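Local coordinates for protein CAMP factor (Mobiluncus curtisii, PDB 6JLC) that probably acts as a pore-forming toxin factor that takes part in the CAMP (co-haemolytic) reaction, at residues Leu70-Ala73 with Arg74-Ile78. Sequence-based numbering, arbitrary orientation.
Sequences LIMA and RTHLI
The terminal methyl CE of M72 meets the imidazole of H76, one turn further along the helix, 3.6 Å from NE2 of H76, the two side chains slanting across one another. Methionine's unbranched, flexible chain lets bends at chi2 (-48°) and chi3 (-59°) bring this methyl round to the ring. The same ring lies against the backbone: O of M72 stands 2.9 Å above one imidazole face, offset toward its rim, while accepting the nearly straight bond from N of H76 (2.8 Å).

Such i to i+4 bonds define the alpha-helix, and N of L77 likewise donates to O of A73, whose small side chain suits its buried place. On another side, O of I71 is gripped twice. N of T75 donates to it at 3.0 Å and OG1 of T75 at 2.9 Å, from opposite faces of the carbonyl plane. With OG1 beside its own backbone N (chi1 -65°), the buried threonine satisfies its hydroxyl within the helix, while its side chain meets L51, A14 and I18. R74, extended from CG to NE, reaches past L70, and its NH1 donates to the carbonyl oxygens of V114 and N116, tying this helix to the end of helix 97-114 and the loop beyond.

In this CAMP factor (Cfa) region of a longer protein, I71, T75 and I78 face helix 41-59, T75 also helix 8-31, L77 and I78 touch helix 97-114, and L70, R74, H76 and L77 lean on helix 121-139.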
loop_
_atom_site.group_PDB
_atom_site.type_symbol
_atom_site.label_atom_id
_atom_site.label_comp_id
_atom_site.label_asym_id
_atom_site.label_seq_id
_atom_site.Cartn_x
_atom_site.Cartn_y
_atom_site.Cartn_z
ATOM N N LEU A 70 -9.762 -18.800 -17.789
ATOM C CA LEU A 70 -9.010 -18.890 -16.544
ATOM C C LEU A 70 -7.928 -17.819 -16.473
ATOM O O LEU A 70 -7.757 -17.163 -15.439
ATOM C CB LEU A 70 -8.403 -20.286 -16.422
ATOM C CG LEU A 70 -7.972 -20.803 -15.062
ATOM C CD1 LEU A 70 -9.121 -20.746 -14.054
ATOM C CD2 LEU A 70 -7.483 -22.231 -15.237
ATOM N N ILE A 71 -7.173 -17.630 -17.564
ATOM C CA ILE A 71 -6.113 -16.623 -17.552
ATOM C C ILE A 71 -6.702 -15.235 -17.318
ATOM O O ILE A 71 -6.120 -14.409 -16.600
ATOM C CB ILE A 71 -5.291 -16.688 -18.859
ATOM C CG1 ILE A 71 -4.465 -17.984 -18.929
ATOM C CG2 ILE A 71 -4.340 -15.510 -18.968
ATOM C CD1 ILE A 71 -3.177 -17.977 -18.072
ATOM N N MET A 72 -7.865 -14.954 -17.908
ATOM C CA MET A 72 -8.461 -13.632 -17.749
ATOM C C MET A 72 -9.089 -13.467 -16.367
ATOM O O MET A 72 -9.098 -12.359 -15.821
ATOM C CB MET A 72 -9.501 -13.377 -18.847
ATOM C CG MET A 72 -8.910 -13.091 -20.216
ATOM S SD MET A 72 -7.590 -11.848 -20.172
ATOM C CE MET A 72 -8.448 -10.432 -19.491
ATOM N N ALA A 73 -9.637 -14.544 -15.794
ATOM C CA ALA A 73 -10.122 -14.464 -14.418
ATOM C C ALA A 73 -8.970 -14.185 -13.450
ATOM O O ALA A 73 -9.109 -13.363 -12.534
ATOM C CB ALA A 73 -10.867 -15.754 -14.040
ATOM N N ARG A 74 -7.816 -14.840 -13.645
ATOM C CA ARG A 74 -6.655 -14.524 -12.808
ATOM C C ARG A 74 -6.218 -13.077 -13.009
ATOM O O ARG A 74 -5.849 -12.388 -12.047
ATOM C CB ARG A 74 -5.486 -15.474 -13.099
ATOM C CG ARG A 74 -5.697 -16.930 -12.651
ATOM C CD ARG A 74 -4.383 -17.756 -12.655
ATOM N NE ARG A 74 -4.591 -19.222 -12.758
ATOM C CZ ARG A 74 -4.632 -20.066 -11.733
ATOM N NH1 ARG A 74 -4.514 -19.626 -10.491
ATOM N NH2 ARG A 74 -4.810 -21.363 -11.942
ATOM N N THR A 75 -6.249 -12.605 -14.262
ATOM C CA THR A 75 -5.890 -11.220 -14.564
ATOM C C THR A 75 -6.815 -10.255 -13.836
ATOM O O THR A 75 -6.356 -9.324 -13.165
ATOM C CB THR A 75 -5.945 -10.983 -16.078
ATOM O OG1 THR A 75 -4.938 -11.777 -16.725
ATOM C CG2 THR A 75 -5.719 -9.520 -16.409
ATOM N N HIS A 76 -8.130 -10.462 -13.963
ATOM C CA HIS A 76 -9.079 -9.591 -13.278
ATOM C C HIS A 76 -8.874 -9.612 -11.769
ATOM O O HIS A 76 -9.028 -8.579 -11.110
ATOM C CB HIS A 76 -10.514 -9.979 -13.628
ATOM C CG HIS A 76 -10.816 -9.824 -15.083
ATOM N ND1 HIS A 76 -11.574 -10.733 -15.795
ATOM C CD2 HIS A 76 -10.415 -8.890 -15.978
ATOM C CE1 HIS A 76 -11.652 -10.345 -17.054
ATOM N NE2 HIS A 76 -10.950 -9.232 -17.195
ATOM N N LEU A 77 -8.521 -10.770 -11.201
ATOM C CA LEU A 77 -8.354 -10.830 -9.749
ATOM C C LEU A 77 -7.104 -10.070 -9.293
ATOM O O LEU A 77 -7.137 -9.357 -8.280
ATOM C CB LEU A 77 -8.321 -12.286 -9.275
ATOM C CG LEU A 77 -8.188 -12.526 -7.758
ATOM C CD1 LEU A 77 -9.237 -11.763 -6.944
ATOM C CD2 LEU A 77 -8.320 -14.029 -7.477
ATOM N N ILE A 78 -5.992 -10.198 -10.024
ATOM C CA ILE A 78 -4.815 -9.409 -9.668
ATOM C C ILE A 78 -5.131 -7.921 -9.738
ATOM O O ILE A 78 -4.760 -7.154 -8.839
ATOM C CB ILE A 78 -3.616 -9.792 -10.556
ATOM C CG1 ILE A 78 -3.172 -11.212 -10.182
ATOM C CG2 ILE A 78 -2.461 -8.820 -10.338
ATOM C CD1 ILE A 78 -1.902 -11.679 -10.833
#